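Local structure of mortality factor 4-like protein 1 (Homo sapiens, 2F5K) at residues I56-W61 with E67-S72; L30-P35 with R86-A91; P19-Q24 with V43-K48; R73-V78 with L82-E87. The protein binds histone H3 methylated on a lysine through its chromo domain, and so probably takes part in chromatin-based gene regulation. One frame throughout, in Å; residues are numbered along the deposited sequence.

Contact 1: I56-W61 with E67-S72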
loop_
_atom_site.group_PDB
_atom_site.type_symbol
_atom_site.label_atom_id
_atom_site.label_comp_id
_atom_site.label_asym_id
_atom_site.label_seq_id
_atom_site.Cartn_x
_atom_site.Cartn_y
_atom_site.Cartn_z
ATOM N N ILE A 56 -5.908 5.108 3.643
ATOM C CA ILE A 56 -5.764 3.687 3.899
ATOM C C ILE A 56 -5.567 3.216 5.340
ATOM O O ILE A 56 -4.893 3.850 6.170
ATOM C CB ILE A 56 -4.670 3.057 3.001
ATOM C CG1 ILE A 56 -3.395 2.837 3.778
ATOM C CG2 ILE A 56 -4.410 3.866 1.708
ATOM C CD1 ILE A 56 -2.745 1.574 3.412
ATOM N N HIS A 57 -6.142 2.066 5.620
ATOM C CA HIS A 57 -5.918 1.436 6.895
ATOM C C HIS A 57 -5.059 0.218 6.637
ATOM O O HIS A 57 -5.417 -0.652 5.846
ATOM C CB HIS A 57 -7.233 1.026 7.570
ATOM C CG HIS A 57 -7.048 -0.002 8.637
ATOM N ND1 HIS A 57 -7.500 -1.297 8.506
ATOM C CD2 HIS A 57 -6.426 0.061 9.839
ATOM C CE1 HIS A 57 -7.172 -1.985 9.586
ATOM N NE2 HIS A 57 -6.522 -1.183 10.412
ATOM N N TYR A 58 -3.911 0.161 7.282
ATOM C CA TYR A 58 -3.066 -0.986 7.102
ATOM C C TYR A 58 -3.619 -2.074 8.009
ATOM O O TYR A 58 -3.830 -1.851 9.219
ATOM C CB TYR A 58 -1.622 -0.647 7.414
ATOM C CG TYR A 58 -1.048 0.420 6.494
ATOM C CD1 TYR A 58 -1.285 1.779 6.739
ATOM C CD2 TYR A 58 -0.268 0.073 5.371
ATOM C CE1 TYR A 58 -0.748 2.763 5.915
ATOM C CE2 TYR A 58 0.263 1.039 4.550
ATOM C CZ TYR A 58 0.010 2.386 4.819
ATOM O OH TYR A 58 0.522 3.365 4.023
ATOM N N SER A 59 -3.888 -3.232 7.411
ATOM C CA SER A 59 -4.479 -4.328 8.151
ATOM C C SER A 59 -3.591 -4.847 9.254
ATOM O O SER A 59 -2.381 -5.006 9.101
ATOM C CB SER A 59 -4.962 -5.451 7.238
ATOM O OG SER A 59 -4.055 -5.670 6.195
ATOM N N GLY A 60 -4.218 -5.089 10.397
ATOM C CA GLY A 60 -3.493 -5.538 11.564
ATOM C C GLY A 60 -2.752 -4.368 12.181
ATOM O O GLY A 60 -1.919 -4.547 13.057
ATOM N N TRP A 61 -3.051 -3.161 11.715
ATOM C CA TRP A 61 -2.362 -1.976 12.204
ATOM C C TRP A 61 -3.337 -1.037 12.883
ATOM O O TRP A 61 -4.462 -0.830 12.424
ATOM C CB TRP A 61 -1.641 -1.228 11.071
ATOM C CG TRP A 61 -0.317 -1.814 10.644
ATOM C CD1 TRP A 61 0.053 -3.134 10.660
ATOM C CD2 TRP A 61 0.809 -1.097 10.118
ATOM N NE1 TRP A 61 1.335 -3.275 10.188
ATOM C CE2 TRP A 61 1.819 -2.040 9.844
ATOM C CE3 TRP A 61 1.064 0.255 9.843
ATOM C CZ2 TRP A 61 3.053 -1.678 9.315
ATOM C CZ3 TRP A 61 2.292 0.608 9.316
ATOM C CH2 TRP A 61 3.269 -0.349 9.062
ATOM N N GLU A 67 -3.498 6.433 6.843
ATOM C CA GLU A 67 -2.992 7.613 6.156
ATOM C C GLU A 67 -3.444 7.810 4.719
ATOM O O GLU A 67 -3.977 6.904 4.075
ATOM C CB GLU A 67 -1.463 7.629 6.188
ATOM C CG GLU A 67 -0.791 6.358 5.695
ATOM C CD GLU A 67 0.641 6.621 5.281
ATOM O OE1 GLU A 67 1.514 5.739 5.391
ATOM O OE2 GLU A 67 0.902 7.749 4.843
ATOM N N TRP A 68 -3.226 9.025 4.229
ATOM C CA TRP A 68 -3.521 9.340 2.849
ATOM C C TRP A 68 -2.319 8.953 2.025
ATOM O O TRP A 68 -1.175 9.111 2.468
ATOM C CB TRP A 68 -3.847 10.805 2.696
ATOM C CG TRP A 68 -5.144 11.089 3.304
ATOM C CD1 TRP A 68 -5.377 11.481 4.596
ATOM C CD2 TRP A 68 -6.418 10.958 2.687
ATOM N NE1 TRP A 68 -6.724 11.627 4.803
ATOM C CE2 TRP A 68 -7.387 11.315 3.647
ATOM C CE3 TRP A 68 -6.847 10.599 1.408
ATOM C CZ2 TRP A 68 -8.746 11.306 3.371
ATOM C CZ3 TRP A 68 -8.176 10.590 1.140
ATOM C CH2 TRP A 68 -9.119 10.952 2.115
ATOM N N VAL A 69 -2.575 8.412 0.843
ATOM C CA VAL A 69 -1.503 7.873 0.019
ATOM C C VAL A 69 -1.834 8.212 -1.412
ATOM O O VAL A 69 -2.998 8.234 -1.775
ATOM C CB VAL A 69 -1.423 6.335 0.244
ATOM C CG1 VAL A 69 -1.495 5.556 -1.055
ATOM C CG2 VAL A 69 -0.217 5.971 1.043
ATOM N N PRO A 70 -0.848 8.584 -2.217
ATOM C CA PRO A 70 -1.115 8.800 -3.643
ATOM C C PRO A 70 -1.309 7.439 -4.305
ATOM O O PRO A 70 -0.888 6.440 -3.739
ATOM C CB PRO A 70 0.152 9.491 -4.137
ATOM C CG PRO A 70 1.178 9.015 -3.229
ATOM C CD PRO A 70 0.535 8.933 -1.856
ATOM N N GLU A 71 -1.965 7.407 -5.458
ATOM C CA GLU A 71 -2.202 6.153 -6.159
ATOM C C GLU A 71 -0.949 5.304 -6.384
ATOM O O GLU A 71 -0.973 4.085 -6.214
ATOM C CB GLU A 71 -2.827 6.407 -7.507
ATOM C CG GLU A 71 -3.453 5.161 -8.072
ATOM C CD GLU A 71 -4.538 5.483 -9.057
ATOM O OE1 GLU A 71 -5.707 5.142 -8.787
ATOM O OE2 GLU A 71 -4.209 6.080 -10.091
ATOM N N SER A 72 0.137 5.954 -6.764
ATOM C CA SER A 72 1.378 5.242 -7.051
ATOM C C SER A 72 1.858 4.362 -5.888
ATOM O O SER A 72 2.774 3.550 -6.054
ATOM C CB SER A 72 2.483 6.221 -7.456
ATOM O OG SER A 72 2.828 7.062 -6.357
#
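In the hairpin of strands 51-58 and 67-70, Ile56 and Glu67 form an antiparallel hydrogen-bonded pair. Ile56 N gives its hydrogen to Glu67 O at 2.7 Å, and Glu67 N returns a bond to Ile56 O at 3.0 Å. The short segments 56-58 and 67-70 run at 110° to each other; toward the rest of the hairpin the pairing goes on with Val69 and Tyr54. Ile56 CG2 packs on Val69 CB at 4.1 Å, next to Cys31 of strand 28-32, in the buried interior of the small SH3-like barrel. The other branch of Ile56 puts CD1 over the centre of one face of the Tyr58 ring. Glu67 reaches that ring at its edge: Glu67 CG lies in the ring plane, 3.6 Å from Tyr58 CE1. With chi1 at 52°, Glu67 CG is wedged between the backbone N and the carbonyl carbon, and the extended chain beyond it brings Glu67 OE1 to 2.9 Å from Tyr58 OH. The carboxylate plane is turned 45° from the ring; Arg73 NH2 makes a long, weak ion pair with OE1. Past Tyr58 the chain makes a type II turn, closed by Trp61 N to Tyr58 O and braced by His57 NE2, which donates to Trp61 O. Trp61 lays one face on Tyr58 CB and meets Tyr38, Trp65 and His33, an aromatic cluster consistent with the methyl-lysine cage of chromodomains.

Contact 2: L30-P35 with R86-A91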
loop_
_atom_site.group_PDB
_atom_site.type_symbol
_atom_site.label_atom_id
_atom_site.label_comp_id
_atom_site.label_asym_id
_atom_site.label_seq_id
_atom_site.Cartn_x
_atom_site.Cartn_y
_atom_site.Cartn_z
ATOM N N LEU A 30 -2.481 -3.813 -1.582
ATOM C CA LEU A 30 -1.151 -3.880 -1.026
ATOM C C LEU A 30 -0.705 -2.470 -1.095
ATOM O O LEU A 30 -0.853 -1.819 -2.122
ATOM C CB LEU A 30 -0.238 -4.773 -1.837
ATOM C CG LEU A 30 -0.611 -6.257 -1.815
ATOM C CD1 LEU A 30 0.271 -7.002 -2.830
ATOM C CD2 LEU A 30 -0.376 -6.795 -0.439
ATOM N N CYS A 31 -0.163 -1.964 -0.017
ATOM C CA CYS A 31 0.197 -0.581 -0.038
ATOM C C CYS A 31 1.606 -0.441 0.428
ATOM O O CYS A 31 2.001 -1.097 1.377
ATOM C CB CYS A 31 -0.739 0.223 0.880
ATOM S SG CYS A 31 -0.510 2.012 0.768
ATOM N N PHE A 32 2.348 0.438 -0.239
ATOM C CA PHE A 32 3.702 0.755 0.132
ATOM C C PHE A 32 3.717 1.706 1.332
ATOM O O PHE A 32 2.928 2.646 1.403
ATOM C CB PHE A 32 4.412 1.470 -1.030
ATOM C CG PHE A 32 5.038 0.551 -2.018
ATOM C CD1 PHE A 32 4.532 0.426 -3.279
ATOM C CD2 PHE A 32 6.160 -0.165 -1.690
ATOM C CE1 PHE A 32 5.141 -0.428 -4.213
ATOM C CE2 PHE A 32 6.758 -1.023 -2.614
ATOM C CZ PHE A 32 6.223 -1.162 -3.849
ATOM N N HIS A 33 4.635 1.466 2.254
ATOM C CA HIS A 33 4.800 2.349 3.376
ATOM C C HIS A 33 6.262 2.788 3.469
ATOM O O HIS A 33 6.600 3.926 3.127
ATOM C CB HIS A 33 4.297 1.713 4.675
ATOM C CG HIS A 33 4.540 2.568 5.874
ATOM N ND1 HIS A 33 5.381 2.191 6.902
ATOM C CD2 HIS A 33 4.061 3.792 6.204
ATOM C CE1 HIS A 33 5.401 3.144 7.818
ATOM N NE2 HIS A 33 4.607 4.126 7.419
ATOM N N GLY A 34 7.146 1.919 3.915
ATOM C CA GLY A 34 8.547 2.320 3.811
ATOM C C GLY A 34 9.058 1.709 2.504
ATOM O O GLY A 34 8.518 1.981 1.429
ATOM N N PRO A 35 10.071 0.863 2.620
ATOM C CA PRO A 35 10.581 0.066 1.504
ATOM C C PRO A 35 9.782 -1.229 1.426
ATOM O O PRO A 35 10.162 -2.158 0.732
ATOM C CB PRO A 35 11.988 -0.280 1.977
ATOM C CG PRO A 35 11.738 -0.548 3.471
ATOM C CD PRO A 35 10.826 0.610 3.866
ATOM N N ARG A 86 6.961 -10.274 -1.269
ATOM C CA ARG A 86 7.865 -11.258 -0.687
ATOM C C ARG A 86 9.303 -10.946 -1.012
ATOM O O ARG A 86 10.190 -11.198 -0.198
ATOM C CB ARG A 86 7.551 -12.673 -1.184
ATOM C CG ARG A 86 6.209 -13.245 -0.729
ATOM C CD ARG A 86 6.094 -14.745 -1.039
ATOM N NE ARG A 86 4.714 -15.169 -1.239
ATOM C CZ ARG A 86 4.059 -15.102 -2.388
ATOM N NH1 ARG A 86 4.646 -14.638 -3.481
ATOM N NH2 ARG A 86 2.805 -15.526 -2.449
ATOM N N GLU A 87 9.551 -10.455 -2.219
ATOM C CA GLU A 87 10.918 -10.118 -2.583
ATOM C C GLU A 87 11.404 -8.886 -1.833
ATOM O O GLU A 87 12.546 -8.804 -1.479
ATOM C CB GLU A 87 11.088 -9.966 -4.102
ATOM C CG GLU A 87 11.211 -11.300 -4.839
ATOM C CD GLU A 87 11.031 -11.178 -6.352
ATOM O OE1 GLU A 87 11.159 -10.067 -6.911
ATOM O OE2 GLU A 87 10.765 -12.224 -6.991
ATOM N N LEU A 88 10.535 -7.925 -1.592
ATOM C CA LEU A 88 10.960 -6.770 -0.820
ATOM C C LEU A 88 11.197 -7.222 0.637
ATOM O O LEU A 88 12.122 -6.782 1.287
ATOM C CB LEU A 88 9.915 -5.652 -0.875
ATOM C CG LEU A 88 9.546 -5.045 -2.241
ATOM C CD1 LEU A 88 8.880 -3.730 -2.087
ATOM C CD2 LEU A 88 10.731 -4.912 -3.152
ATOM N N GLN A 89 10.368 -8.127 1.137
ATOM C CA GLN A 89 10.526 -8.602 2.511
ATOM C C GLN A 89 11.902 -9.175 2.727
ATOM O O GLN A 89 12.616 -8.773 3.647
ATOM C CB GLN A 89 9.474 -9.651 2.829
ATOM C CG GLN A 89 8.267 -9.074 3.457
ATOM C CD GLN A 89 7.101 -10.029 3.473
ATOM O OE1 GLN A 89 7.284 -11.251 3.367
ATOM N NE2 GLN A 89 5.890 -9.483 3.608
ATOM N N LYS A 90 12.289 -10.105 1.864
ATOM C CA LYS A 90 13.610 -10.723 1.948
ATOM C C LYS A 90 14.729 -9.708 1.713
ATOM O O LYS A 90 15.766 -9.733 2.382
ATOM C CB LYS A 90 13.717 -11.903 0.967
ATOM C CG LYS A 90 15.125 -12.385 0.651
ATOM C CD LYS A 90 15.046 -13.609 -0.290
ATOM C CE LYS A 90 16.360 -13.860 -1.026
ATOM N NZ LYS A 90 16.180 -14.669 -2.259
ATOM N N ALA A 91 14.546 -8.829 0.743
ATOM C CA ALA A 91 15.558 -7.813 0.526
ATOM C C ALA A 91 15.722 -7.014 1.818
ATOM O O ALA A 91 16.830 -6.867 2.309
ATOM C CB ALA A 91 15.181 -6.901 -0.628
#
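Leu88 carries the helix side of this contact, meeting Phe32 at the end of strand 28-32 and Pro35 in the loop that follows. Along the helix, Arg86 and Glu87 come first, and their carbonyls only carry the regular turn round Leu88: Arg86 O receives Lys90 N at 3.1 Å and Glu87 O receives Ala91 N. Leu88 itself points at the strand and loop. Its CG stands anti to the carbonyl carbon (chi1 -60°), and CD1 leads the approach. Leu88 CD1 comes up to the rim of the Phe32 ring, close to the ring plane, 3.5 Å from Phe32 CE2 and 4.1 Å from Phe32 CZ; the two side chains run at roughly right angles. The same Leu88 CD1 also lies 3.5 Å from Pro35 O, with Leu88 CB a little farther off at 3.9 Å from that oxygen. Pro35 O thus meets only carbon from this segment, and no hydrogen bond joins the two sides. One leucine methyl therefore fills the angle between an aromatic edge and a loop carbonyl in a small surface contact. Around this point, Leu30 touches Asn81 and Gln85 one or two turns earlier in helix 79-98, Pro35 touches Asn92 farther along, and Phe32 also rests on Leu37, so this part of the helix packs beside strand 28-32 and the start of strand 37-48.

Contact 3: P19-Q24 with V43-K48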
loop_
_atom_site.group_PDB
_atom_site.type_symbol
_atom_site.label_atom_id
_atom_site.label_comp_id
_atom_site.label_asym_id
_atom_site.label_seq_id
_atom_site.Cartn_x
_atom_site.Cartn_y
_atom_site.Cartn_z
ATOM N N PRO A 19 -10.972 11.290 -13.790
ATOM C CA PRO A 19 -11.908 10.185 -14.035
ATOM C C PRO A 19 -11.389 8.751 -13.817
ATOM O O PRO A 19 -10.307 8.373 -14.270
ATOM C CB PRO A 19 -12.315 10.421 -15.485
ATOM C CG PRO A 19 -12.330 11.942 -15.586
ATOM C CD PRO A 19 -11.315 12.479 -14.591
ATOM N N LYS A 20 -12.204 7.975 -13.106
ATOM C CA LYS A 20 -11.959 6.565 -12.804
ATOM C C LYS A 20 -10.576 6.236 -12.259
ATOM O O LYS A 20 -9.607 6.197 -13.003
ATOM C CB LYS A 20 -12.265 5.701 -14.024
ATOM C CG LYS A 20 -13.745 5.500 -14.267
ATOM C CD LYS A 20 -14.039 5.231 -15.735
ATOM C CE LYS A 20 -15.535 5.312 -16.021
ATOM N NZ LYS A 20 -15.802 6.057 -17.278
ATOM N N PRO A 21 -10.487 6.013 -10.952
ATOM C CA PRO A 21 -9.240 5.593 -10.314
ATOM C C PRO A 21 -9.102 4.070 -10.251
ATOM O O PRO A 21 -10.063 3.333 -10.456
ATOM C CB PRO A 21 -9.391 6.163 -8.914
ATOM C CG PRO A 21 -10.853 5.940 -8.628
ATOM C CD PRO A 21 -11.565 6.174 -9.959
ATOM N N LYS A 22 -7.886 3.629 -9.954
ATOM C CA LYS A 22 -7.518 2.225 -9.915
ATOM C C LYS A 22 -8.253 1.439 -8.846
ATOM O O LYS A 22 -8.639 0.296 -9.062
ATOM C CB LYS A 22 -6.018 2.111 -9.648
ATOM C CG LYS A 22 -5.158 1.821 -10.852
ATOM C CD LYS A 22 -3.967 0.952 -10.479
ATOM C CE LYS A 22 -2.776 1.200 -11.369
ATOM N NZ LYS A 22 -1.523 0.596 -10.824
ATOM N N PHE A 23 -8.456 2.053 -7.689
ATOM C CA PHE A 23 -9.003 1.311 -6.556
ATOM C C PHE A 23 -10.366 1.769 -6.057
ATOM O O PHE A 23 -10.822 2.858 -6.393
ATOM C CB PHE A 23 -7.975 1.289 -5.439
ATOM C CG PHE A 23 -6.640 0.783 -5.884
ATOM C CD1 PHE A 23 -5.732 1.634 -6.499
ATOM C CD2 PHE A 23 -6.306 -0.557 -5.730
ATOM C CE1 PHE A 23 -4.503 1.156 -6.924
ATOM C CE2 PHE A 23 -5.075 -1.039 -6.140
ATOM C CZ PHE A 23 -4.178 -0.190 -6.746
ATOM N N GLN A 24 -11.008 0.918 -5.270
ATOM C CA GLN A 24 -12.340 1.186 -4.744
ATOM C C GLN A 24 -12.409 1.119 -3.227
ATOM O O GLN A 24 -11.592 0.472 -2.586
ATOM C CB GLN A 24 -13.334 0.172 -5.296
ATOM C CG GLN A 24 -13.500 0.217 -6.778
ATOM C CD GLN A 24 -14.430 -0.854 -7.252
ATOM O OE1 GLN A 24 -14.957 -1.615 -6.439
ATOM N NE2 GLN A 24 -14.643 -0.927 -8.572
ATOM N N VAL A 43 -10.052 2.556 2.524
ATOM C CA VAL A 43 -11.202 3.117 3.234
ATOM C C VAL A 43 -11.832 4.281 2.481
ATOM O O VAL A 43 -13.047 4.351 2.354
ATOM C CB VAL A 43 -10.839 3.561 4.666
ATOM C CG1 VAL A 43 -12.064 4.117 5.377
ATOM C CG2 VAL A 43 -10.264 2.411 5.451
ATOM N N LYS A 44 -11.005 5.186 1.964
ATOM C CA LYS A 44 -11.510 6.358 1.242
ATOM C C LYS A 44 -10.783 6.643 -0.077
ATOM O O LYS A 44 -9.600 6.338 -0.238
ATOM C CB LYS A 44 -11.451 7.610 2.130
ATOM C CG LYS A 44 -12.362 7.593 3.358
ATOM C CD LYS A 44 -12.386 8.950 4.078
ATOM C CE LYS A 44 -12.885 8.826 5.529
ATOM N NZ LYS A 44 -12.657 10.071 6.312
ATOM N N VAL A 45 -11.519 7.249 -1.002
ATOM C CA VAL A 45 -11.021 7.615 -2.319
ATOM C C VAL A 45 -11.382 9.065 -2.560
ATOM O O VAL A 45 -12.560 9.396 -2.680
ATOM C CB VAL A 45 -11.708 6.799 -3.441
ATOM C CG1 VAL A 45 -11.160 7.185 -4.800
ATOM C CG2 VAL A 45 -11.574 5.300 -3.210
ATOM N N ALA A 46 -10.389 9.940 -2.630
ATOM C CA ALA A 46 -10.664 11.349 -2.896
ATOM C C ALA A 46 -9.875 11.845 -4.090
ATOM O O ALA A 46 -8.702 11.522 -4.256
ATOM C CB ALA A 46 -10.360 12.194 -1.684
ATOM N N ILE A 47 -10.539 12.625 -4.931
ATOM C CA ILE A 47 -9.902 13.191 -6.108
ATOM C C ILE A 47 -9.569 14.654 -5.843
ATOM O O ILE A 47 -10.402 15.408 -5.324
ATOM C CB ILE A 47 -10.822 13.056 -7.335
ATOM C CG1 ILE A 47 -11.138 11.587 -7.600
ATOM C CG2 ILE A 47 -10.174 13.674 -8.566
ATOM C CD1 ILE A 47 -12.067 11.375 -8.781
ATOM N N LYS A 48 -8.342 15.041 -6.183
ATOM C CA LYS A 48 -7.888 16.411 -6.006
ATOM C C LYS A 48 -6.962 16.845 -7.131
ATOM O O LYS A 48 -5.925 16.231 -7.373
ATOM C CB LYS A 48 -7.174 16.573 -4.669
ATOM C CG LYS A 48 -6.523 17.931 -4.471
ATOM C CD LYS A 48 -5.678 17.931 -3.216
ATOM C CE LYS A 48 -4.833 19.184 -3.101
ATOM N NZ LYS A 48 -4.034 19.160 -1.846
#
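Pro21 and Val45 make the main apolar contact: Pro21 CG meets Val45 CG1 at 4.0 Å, the ring and the branched side chain crossing at about a right angle. Val45 sends its two methyls to different places. With chi1 at -179°, CG1 stands anti to the backbone N and goes to the proline, while Val45 CG2, anti to the carbonyl carbon, lies against the backbone of 19-24, 4.1 Å from Phe23 O and 4.3 Å from Gln24 C. This irregular N-terminal arm is thus laid over one side of strand 37-48 in the SH3-like barrel without joining the sheet: Gln24 CA and Val45 CA are 7.0 Å apart, and no hydrogen bond links the two segments. At the start of 43-48, Val43 and Lys44 both face Phe55, a classic beta bulge in the pairing with strand 51-58. Polar ties of the arm run instead to strand 51-58 and to the 3-10 turn after strand 67-70. Phe23 N bonds to Tyr54 OH and Lys22 N to Glu71 OE1, while the Phe23 ring, turned away from Val45, meets Tyr54 edge-to-face and Lys76 in a cation-pi contact.

Contact 4: R73-V78 with L82-E87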
loop_
_atom_site.group_PDB
_atom_site.type_symbol
_atom_site.label_atom_id
_atom_site.label_comp_id
_atom_site.label_asym_id
_atom_site.label_seq_id
_atom_site.Cartn_x
_atom_site.Cartn_y
_atom_site.Cartn_z
ATOM N N ARG A 73 1.265 4.506 -4.712
ATOM C CA ARG A 73 1.738 3.676 -3.616
ATOM C C ARG A 73 0.862 2.486 -3.371
ATOM O O ARG A 73 1.150 1.656 -2.520
ATOM C CB ARG A 73 1.936 4.481 -2.330
ATOM C CG ARG A 73 3.213 5.223 -2.329
ATOM C CD ARG A 73 3.333 6.126 -1.179
ATOM N NE ARG A 73 3.248 5.390 0.069
ATOM C CZ ARG A 73 2.926 5.960 1.229
ATOM N NH1 ARG A 73 2.699 7.269 1.258
ATOM N NH2 ARG A 73 2.843 5.224 2.337
ATOM N N VAL A 74 -0.202 2.405 -4.146
ATOM C CA VAL A 74 -1.148 1.330 -3.981
ATOM C C VAL A 74 -1.034 0.301 -5.106
ATOM O O VAL A 74 -0.967 0.662 -6.271
ATOM C CB VAL A 74 -2.563 1.876 -3.916
ATOM C CG1 VAL A 74 -3.539 0.770 -3.595
ATOM C CG2 VAL A 74 -2.637 2.987 -2.856
ATOM N N LEU A 75 -0.992 -0.974 -4.752
ATOM C CA LEU A 75 -0.899 -2.028 -5.763
ATOM C C LEU A 75 -2.042 -2.985 -5.550
ATOM O O LEU A 75 -2.517 -3.187 -4.414
ATOM C CB LEU A 75 0.415 -2.794 -5.673
ATOM C CG LEU A 75 1.719 -2.099 -6.104
ATOM C CD1 LEU A 75 2.905 -2.976 -5.818
ATOM C CD2 LEU A 75 1.609 -1.851 -7.596
ATOM N N LYS A 76 -2.492 -3.544 -6.664
ATOM C CA LYS A 76 -3.544 -4.526 -6.702
ATOM C C LYS A 76 -3.127 -5.776 -5.923
ATOM O O LYS A 76 -1.960 -6.152 -5.916
ATOM C CB LYS A 76 -3.819 -4.857 -8.158
ATOM C CG LYS A 76 -5.260 -4.747 -8.530
ATOM C CD LYS A 76 -5.730 -3.315 -8.606
ATOM C CE LYS A 76 -7.231 -3.256 -8.758
ATOM N NZ LYS A 76 -7.687 -1.860 -8.611
ATOM N N TYR A 77 -4.081 -6.404 -5.245
ATOM C CA TYR A 77 -3.784 -7.584 -4.447
ATOM C C TYR A 77 -3.819 -8.807 -5.356
ATOM O O TYR A 77 -4.824 -9.483 -5.427
ATOM C CB TYR A 77 -4.809 -7.729 -3.300
ATOM C CG TYR A 77 -4.350 -8.664 -2.183
ATOM C CD1 TYR A 77 -3.667 -8.178 -1.082
ATOM C CD2 TYR A 77 -4.598 -10.033 -2.249
ATOM C CE1 TYR A 77 -3.250 -9.030 -0.071
ATOM C CE2 TYR A 77 -4.185 -10.901 -1.243
ATOM C CZ TYR A 77 -3.507 -10.397 -0.172
ATOM O OH TYR A 77 -3.072 -11.260 0.812
ATOM N N VAL A 78 -2.714 -9.075 -6.041
ATOM C CA VAL A 78 -2.614 -10.182 -6.974
ATOM C C VAL A 78 -1.275 -10.876 -6.881
ATOM O O VAL A 78 -0.295 -10.320 -6.318
ATOM C CB VAL A 78 -2.844 -9.724 -8.456
ATOM C CG1 VAL A 78 -4.273 -9.304 -8.682
ATOM C CG2 VAL A 78 -1.911 -8.620 -8.831
ATOM N N LEU A 82 2.038 -9.907 -4.791
ATOM C CA LEU A 82 2.392 -10.708 -3.606
ATOM C C LEU A 82 3.827 -11.219 -3.733
ATOM O O LEU A 82 4.558 -11.236 -2.763
ATOM C CB LEU A 82 1.408 -11.870 -3.389
ATOM C CG LEU A 82 0.068 -11.390 -2.881
ATOM C CD1 LEU A 82 -1.048 -12.423 -3.124
ATOM C CD2 LEU A 82 0.176 -10.985 -1.384
ATOM N N GLN A 83 4.228 -11.631 -4.938
ATOM C CA GLN A 83 5.598 -12.057 -5.180
ATOM C C GLN A 83 6.554 -10.884 -4.957
ATOM O O GLN A 83 7.653 -11.055 -4.468
ATOM C CB GLN A 83 5.742 -12.505 -6.636
ATOM C CG GLN A 83 7.097 -13.004 -6.973
ATOM C CD GLN A 83 7.545 -14.108 -6.019
ATOM O OE1 GLN A 83 6.696 -14.831 -5.434
ATOM N NE2 GLN A 83 8.874 -14.252 -5.858
ATOM N N LYS A 84 6.137 -9.690 -5.364
ATOM C CA LYS A 84 6.957 -8.491 -5.176
ATOM C C LYS A 84 7.049 -8.202 -3.672
ATOM O O LYS A 84 8.106 -7.832 -3.163
ATOM C CB LYS A 84 6.347 -7.297 -5.915
ATOM C CG LYS A 84 6.900 -5.934 -5.546
ATOM C CD LYS A 84 6.262 -4.742 -6.381
ATOM C CE LYS A 84 6.549 -4.882 -7.879
ATOM N NZ LYS A 84 6.864 -3.575 -8.536
ATOM N N GLN A 85 5.925 -8.380 -2.977
ATOM C CA GLN A 85 5.904 -8.155 -1.533
ATOM C C GLN A 85 6.946 -9.012 -0.864
ATOM O O GLN A 85 7.707 -8.549 -0.016
ATOM C CB GLN A 85 4.554 -8.528 -0.916
ATOM C CG GLN A 85 4.529 -8.320 0.625
ATOM C CD GLN A 85 3.143 -8.544 1.222
ATOM O OE1 GLN A 85 2.431 -9.471 0.814
ATOM N NE2 GLN A 85 2.747 -7.693 2.152
ATOM N N ARG A 86 6.961 -10.274 -1.269
ATOM C CA ARG A 86 7.865 -11.258 -0.687
ATOM C C ARG A 86 9.303 -10.946 -1.012
ATOM O O ARG A 86 10.190 -11.198 -0.198
ATOM C CB ARG A 86 7.551 -12.673 -1.184
ATOM C CG ARG A 86 6.209 -13.245 -0.729
ATOM C CD ARG A 86 6.094 -14.745 -1.039
ATOM N NE ARG A 86 4.714 -15.169 -1.239
ATOM C CZ ARG A 86 4.059 -15.102 -2.388
ATOM N NH1 ARG A 86 4.646 -14.638 -3.481
ATOM N NH2 ARG A 86 2.805 -15.526 -2.449
ATOM N N GLU A 87 9.551 -10.455 -2.219
ATOM C CA GLU A 87 10.918 -10.118 -2.583
ATOM C C GLU A 87 11.404 -8.886 -1.833
ATOM O O GLU A 87 12.546 -8.804 -1.479
ATOM C CB GLU A 87 11.088 -9.966 -4.102
ATOM C CG GLU A 87 11.211 -11.300 -4.839
ATOM C CD GLU A 87 11.031 -11.178 -6.352
ATOM O OE1 GLU A 87 11.159 -10.067 -6.911
ATOM O OE2 GLU A 87 10.765 -12.224 -6.991
#
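Tyr77 and Leu82 pack obliquely where strand 74-76 gives way to helix 79-98. The tyrosine ring swings out with CG anti to the backbone N (chi1 -163°), and Leu82 applies both methyls to it: Leu82 CD2 lies 3.9 Å from Tyr77 CZ and Leu82 CD1 4.0 Å from Tyr77 CE2. Val78 is the N-cap of the helix; its O accepts Leu82 N at 2.8 Å in a nearly straight bond (162°), and Leu82 CG folds over that same Val78 O at 3.6 Å. Just before, Tyr77 centres an inverse gamma turn whose Val78 N to Lys76 O bond is weak. A second patch forms farther along the helix. The Lys84 chain is extended through chi1 (166°) and chi2, which carries Lys84 CD to 3.8 Å from Leu75 CD1; the bend at chi3 then turns CE and the amino end off from that line. The lysine thus offers its aliphatic part to the strand, the two side chains at about a right angle.

In the fold
From the N terminus, the arm 19-24 opens contact 3, which closes on 43-48 after strand 28-32 has passed. That strand and its loop have meanwhile opened contact 2, so the two loops cross; contact 2 closes only on the C-terminal helix. Contact 1, the hairpin of strands 51-58 and 67-70, lies wholly inside the loop of contact 2. Contact 4 then joins the last strand to the helix and ends on the same part of it as contact 2, sharing Arg86 and Glu87. Strand 28-32 bonds to 74-76, tying contacts 2 and 4 together, while Glu71 to Lys22 joins contact 1 to the arm of contact 3. Contacts 2 and 3 lie on opposite sides of the chain's centre.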